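Local coordinates for protein transcriptional activator ToxR (Vibrio vulnificus, PDB 6UTC) that probably senses periplasmic signals such as bile salts through its periplasmic domain, in concert with its partner ToxS, and activates transcription as a membrane-anchored DNA-binding regulator, at residues R17-V22 with V27-N32; Y77-T80 with E86-T89. All coordinates share one frame; numbering follows the deposited sequence.

The two contacts are the outer seams of one five-stranded mixed sheet: contact 1 pairs strand 16-22 with strand 25-30 at one edge, contact 2 pairs strands 72-78 and 88-93 at the other, their centres about 16 Å apart. Both are partly buried antiparallel hairpin contacts with one sheet face packed on helix 40-52, where Val22 and Val27 of contact 1 and Tyr77 and Val88 of contact 2 lie. Their chemistry differs. In contact 1 the edge strand bends at a bulge, and an arginine gathers carbonyl and sulfate oxygens at the surface. In contact 2 the ladder ends, an asparagine side chain accepts the next backbone N-H, and a histidine ring packs beside it.

Contact 1: R17-V22 with V27-N32. With SO4 (sulfate ion), chain B.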
loop_
_atom_site.group_PDB
_atom_site.type_symbol
_atom_site.label_atom_id
_atom_site.label_comp_id
_atom_site.label_asym_id
_atom_site.label_seq_id
_atom_site.Cartn_x
_atom_site.Cartn_y
_atom_site.Cartn_z
ATOM N N ARG A 17 -12.255 -4.857 -2.403
ATOM C CA ARG A 17 -12.455 -5.532 -1.133
ATOM C C ARG A 17 -11.336 -5.129 -0.183
ATOM O O ARG A 17 -10.216 -4.817 -0.613
ATOM C CB ARG A 17 -12.502 -7.058 -1.296
ATOM C CG ARG A 17 -11.281 -7.707 -1.946
ATOM C CD ARG A 17 -11.524 -9.208 -2.175
ATOM N NE ARG A 17 -10.423 -9.834 -2.916
ATOM C CZ ARG A 17 -9.332 -10.322 -2.340
ATOM N NH1 ARG A 17 -9.193 -10.219 -1.027
ATOM N NH2 ARG A 17 -8.359 -10.870 -3.061
ATOM N N LEU A 18 -11.650 -5.115 1.115
ATOM C CA LEU A 18 -10.718 -4.662 2.146
ATOM C C LEU A 18 -9.876 -5.826 2.646
ATOM O O LEU A 18 -10.378 -6.695 3.367
ATOM C CB LEU A 18 -11.483 -4.038 3.309
ATOM C CG LEU A 18 -10.655 -3.486 4.475
ATOM C CD1 LEU A 18 -9.820 -2.304 4.072
ATOM C CD2 LEU A 18 -11.590 -3.116 5.623
ATOM N N LEU A 19 -8.589 -5.826 2.290
ATOM C CA LEU A 19 -7.667 -6.805 2.850
ATOM C C LEU A 19 -7.458 -6.583 4.337
ATOM O O LEU A 19 -7.442 -7.542 5.119
ATOM C CB LEU A 19 -6.331 -6.727 2.132
ATOM C CG LEU A 19 -6.361 -7.128 0.672
ATOM C CD1 LEU A 19 -4.969 -7.040 0.072
ATOM C CD2 LEU A 19 -6.893 -8.543 0.535
ATOM N N GLU A 20 -7.285 -5.336 4.747
ATOM C CA GLU A 20 -7.014 -5.031 6.139
ATOM C C GLU A 20 -7.028 -3.525 6.289
ATOM O O GLU A 20 -6.616 -2.807 5.378
ATOM C CB GLU A 20 -5.634 -5.570 6.541
ATOM C CG GLU A 20 -5.311 -5.441 8.014
ATOM C CD GLU A 20 -4.126 -6.292 8.405
ATOM O OE1 GLU A 20 -4.127 -7.494 8.070
ATOM O OE2 GLU A 20 -3.195 -5.740 9.028
ATOM N N ASN A 21 -7.507 -3.052 7.430
ATOM C CA ASN A 21 -7.285 -1.674 7.826
ATOM C C ASN A 21 -6.008 -1.643 8.656
ATOM O O ASN A 21 -5.941 -2.269 9.723
ATOM C CB ASN A 21 -8.467 -1.150 8.640
ATOM C CG ASN A 21 -8.410 0.337 8.830
ATOM O OD1 ASN A 21 -7.497 0.854 9.471
ATOM N ND2 ASN A 21 -9.383 1.045 8.266
ATOM N N VAL A 22 -4.985 -0.965 8.151
ATOM C CA VAL A 22 -3.683 -0.899 8.810
ATOM C C VAL A 22 -3.521 0.522 9.338
ATOM O O VAL A 22 -3.196 1.439 8.579
ATOM C CB VAL A 22 -2.544 -1.280 7.860
ATOM C CG1 VAL A 22 -1.215 -1.216 8.590
ATOM C CG2 VAL A 22 -2.760 -2.672 7.291
ATOM N N VAL A 27 -6.251 -0.998 3.268
ATOM C CA VAL A 27 -5.523 -1.765 2.265
ATOM C C VAL A 27 -6.559 -2.513 1.442
ATOM O O VAL A 27 -7.225 -3.414 1.949
ATOM C CB VAL A 27 -4.506 -2.719 2.896
ATOM C CG1 VAL A 27 -3.779 -3.492 1.807
ATOM C CG2 VAL A 27 -3.530 -1.940 3.770
ATOM N N LEU A 28 -6.679 -2.137 0.180
ATOM C CA LEU A 28 -7.734 -2.604 -0.708
ATOM C C LEU A 28 -7.136 -3.339 -1.891
ATOM O O LEU A 28 -5.987 -3.097 -2.269
ATOM C CB LEU A 28 -8.518 -1.418 -1.266
ATOM C CG LEU A 28 -9.196 -0.510 -0.253
ATOM C CD1 LEU A 28 -9.667 0.764 -0.944
ATOM C CD2 LEU A 28 -10.364 -1.235 0.391
ATOM N N THR A 29 -7.925 -4.234 -2.478
ATOM C CA THR A 29 -7.551 -4.867 -3.733
ATOM C C THR A 29 -8.823 -5.028 -4.550
ATOM O O THR A 29 -9.913 -5.087 -3.973
ATOM C CB THR A 29 -6.832 -6.211 -3.493
ATOM O OG1 THR A 29 -6.216 -6.668 -4.700
ATOM C CG2 THR A 29 -7.766 -7.291 -2.999
ATOM N N PRO A 30 -8.736 -5.059 -5.879
ATOM C CA PRO A 30 -9.951 -5.274 -6.670
ATOM C C PRO A 30 -10.680 -6.537 -6.220
ATOM O O PRO A 30 -10.067 -7.521 -5.796
ATOM C CB PRO A 30 -9.422 -5.392 -8.106
ATOM C CG PRO A 30 -8.171 -4.568 -8.092
ATOM C CD PRO A 30 -7.556 -4.850 -6.739
ATOM N N LEU A 31 -12.014 -6.492 -6.319
ATOM C CA LEU A 31 -12.886 -7.527 -5.759
ATOM C C LEU A 31 -12.398 -8.930 -6.072
ATOM O O LEU A 31 -12.300 -9.786 -5.185
ATOM C CB LEU A 31 -14.304 -7.360 -6.307
ATOM C CG LEU A 31 -15.280 -8.464 -5.898
ATOM C CD1 LEU A 31 -15.506 -8.450 -4.392
ATOM C CD2 LEU A 31 -16.596 -8.289 -6.639
ATOM N N ASN A 32 -12.103 -9.192 -7.338
ATOM C CA ASN A 32 -11.751 -10.537 -7.744
ATOM C C ASN A 32 -10.260 -10.736 -7.961
ATOM O O ASN A 32 -9.857 -11.754 -8.536
ATOM C CB ASN A 32 -12.579 -10.956 -8.955
ATOM C CG ASN A 32 -14.032 -11.180 -8.590
ATOM O OD1 ASN A 32 -14.324 -11.938 -7.674
ATOM N ND2 ASN A 32 -14.924 -10.485 -9.256
HETATM S S SO4 B . -6.872 -12.598 0.107
HETATM O O1 SO4 B . -7.734 -13.613 -0.496
HETATM O O2 SO4 B . -6.505 -11.602 -0.894
HETATM O O3 SO4 B . -5.645 -13.259 0.566
HETATM O O4 SO4 B . -7.574 -11.979 1.225
#
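Val27 O takes N-H groups from two successive residues, Leu19 N at 2.8 Å and Glu20 N at 3.4 Å, both bonds weak, the first bent and the second long. Val27 N returns a sound bond to Glu20 O (2.8 Å, N-H...O 156°). Two residues facing one make a classic beta bulge in the antiparallel hairpin of strands 16-22 and 25-30, at the corner where the edge strand turns. The bulge directs Leu19 toward the partner strand, its CD1 4.1 Å from Val27 CG1, while Val22 CG2 meets Val27 CG2 at 3.7 Å; the two valines suit the face packed on helix 40-52, while Leu19 lies against Leu36 of a loop. Beyond the bulge, Arg17 and Thr29 exchange two backbone bonds as a regular hydrogen-bonded pair. Arg17 has CG between its backbone N and carbonyl carbon (chi1 57°), and from there the extended chain runs alongside Thr29, whose methyl CG2 sits over one guanidinium face, 3.5 Å from CZ. Arg17 NE bonds weakly to Leu31 O. The long, cationic side chain also reaches a sulfate, probably picked up from the crystallisation solution: NH1 and NH2 both donate to sulfate O2, NH2 at 2.9 Å. Leu36 N and Gln37 N help hold this anion, and Arg17 NH2 also bonds His33 O.

Contact 2: Y77-T80 with E86-T89; sequences YIHT and ENVT
His79, Tyr77 and Asn87 supply most of the surface buried here, and each meets the opposite segment in its own way. Asn87 acts where the strands part: its OD1 accepts the backbone N-H of His79 at 2.8 Å (N-H...O 156°), the donor lying 31° from the carbonyl plane. A short amide suits this place because it can imitate a backbone carbonyl, and with CG anti to the carbonyl carbon (chi1 -68°) its end is brought close to the other strand. Its second arm, ND2, donates to a water 3.0 Å away, which in turn donates to His79 O, so both polar groups of the amide are tied to the same residue.

The His79 imidazole lies nearly coplanar with that amide and has OD1 at its edge, 3.4 Å from CD2. Over one ring face comes Glu86 CB, 3.7 Å from the centroid, in a CH-pi contact almost on the ring normal. Tyr50 OH bonds His79 NE2 and would hold the ring's rotation, helped by a weak bond from ND1 to Ser58 O; separately, Ser58 OG holds the Glu86 carboxylate through OE2.

Tyr77 anchors the regular pairing. Its N-H meets Val88 O at 2.8 Å, and Val88 N answers to Tyr77 O. Tyr77 CB touches Val88 CG2 at 4.0 Å, whereas the phenol leads away to stack on Tyr50 of helix 40-52, as befits a large aromatic in the interior. This is the loop end of a beta hairpin, its last hydrogen-bonded pair prolonged by an asparagine side chain, at one edge of the sheet in ToxR's alpha-beta periplasmic domain.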
loop_
_atom_site.group_PDB
_atom_site.type_symbol
_atom_site.label_atom_id
_atom_site.label_comp_id
_atom_site.label_asym_id
_atom_site.label_seq_id
_atom_site.Cartn_x
_atom_site.Cartn_y
_atom_site.Cartn_z
ATOM N N TYR A 77 -0.666 4.327 -3.203
ATOM C CA TYR A 77 -1.104 5.123 -2.062
ATOM C C TYR A 77 -1.947 6.285 -2.549
ATOM O O TYR A 77 -1.497 7.075 -3.392
ATOM C CB TYR A 77 0.115 5.650 -1.317
ATOM C CG TYR A 77 0.768 4.616 -0.437
ATOM C CD1 TYR A 77 0.321 4.410 0.852
ATOM C CD2 TYR A 77 1.816 3.839 -0.905
ATOM C CE1 TYR A 77 0.901 3.462 1.672
ATOM C CE2 TYR A 77 2.409 2.882 -0.089
ATOM C CZ TYR A 77 1.945 2.714 1.197
ATOM O OH TYR A 77 2.527 1.763 2.016
ATOM N N ILE A 78 -3.159 6.386 -2.026
ATOM C CA ILE A 78 -4.103 7.423 -2.412
ATOM C C ILE A 78 -4.342 8.323 -1.211
ATOM O O ILE A 78 -4.616 7.843 -0.102
ATOM C CB ILE A 78 -5.410 6.816 -2.944
ATOM C CG1 ILE A 78 -5.121 6.014 -4.219
ATOM C CG2 ILE A 78 -6.435 7.916 -3.211
ATOM C CD1 ILE A 78 -6.244 5.097 -4.660
ATOM N N HIS A 79 -4.197 9.617 -1.432
ATOM C CA HIS A 79 -4.387 10.627 -0.402
ATOM C C HIS A 79 -5.730 11.325 -0.577
ATOM O O HIS A 79 -6.450 11.123 -1.554
ATOM C CB HIS A 79 -3.226 11.622 -0.460
ATOM C CG HIS A 79 -1.918 11.013 -0.077
ATOM N ND1 HIS A 79 -1.329 11.223 1.152
ATOM C CD2 HIS A 79 -1.110 10.157 -0.742
ATOM C CE1 HIS A 79 -0.207 10.526 1.219
ATOM N NE2 HIS A 79 -0.054 9.866 0.087
ATOM N N THR A 80 -6.073 12.163 0.400
ATOM C CA THR A 80 -7.206 13.048 0.196
ATOM C C THR A 80 -6.922 13.946 -1.007
ATOM O O THR A 80 -5.768 14.186 -1.371
ATOM C CB THR A 80 -7.442 13.912 1.439
ATOM O OG1 THR A 80 -6.310 14.756 1.647
ATOM C CG2 THR A 80 -7.682 13.048 2.680
ATOM N N GLU A 86 0.668 13.915 -3.440
ATOM C CA GLU A 86 1.454 12.911 -2.754
ATOM C C GLU A 86 1.100 11.494 -3.176
ATOM O O GLU A 86 1.762 10.552 -2.727
ATOM C CB GLU A 86 1.283 13.070 -1.241
ATOM C CG GLU A 86 1.590 14.487 -0.766
ATOM C CD GLU A 86 1.512 14.653 0.737
ATOM O OE1 GLU A 86 2.141 13.855 1.464
ATOM O OE2 GLU A 86 0.818 15.585 1.197
ATOM N N ASN A 87 0.103 11.309 -4.038
ATOM C CA ASN A 87 -0.234 9.954 -4.463
ATOM C C ASN A 87 0.963 9.323 -5.152
ATOM O O ASN A 87 1.629 9.958 -5.976
ATOM C CB ASN A 87 -1.373 9.976 -5.476
ATOM C CG ASN A 87 -2.684 10.414 -4.878
ATOM O OD1 ASN A 87 -2.813 10.539 -3.667
ATOM N ND2 ASN A 87 -3.672 10.637 -5.729
ATOM N N VAL A 88 1.210 8.046 -4.859
ATOM C CA VAL A 88 2.341 7.359 -5.465
ATOM C C VAL A 88 2.005 5.910 -5.760
ATOM O O VAL A 88 1.249 5.254 -5.030
ATOM C CB VAL A 88 3.624 7.411 -4.617
ATOM C CG1 VAL A 88 4.178 8.803 -4.556
ATOM C CG2 VAL A 88 3.356 6.868 -3.242
ATOM N N THR A 89 2.577 5.425 -6.852
ATOM C CA THR A 89 2.672 4.005 -7.136
ATOM C C THR A 89 4.062 3.539 -6.741
ATOM O O THR A 89 5.064 4.093 -7.214
ATOM C CB THR A 89 2.477 3.743 -8.622
ATOM O OG1 THR A 89 1.241 4.302 -9.053
ATOM C CG2 THR A 89 2.441 2.249 -8.877
HETATM O O HOH W 1 -6.154 11.548 -4.369
#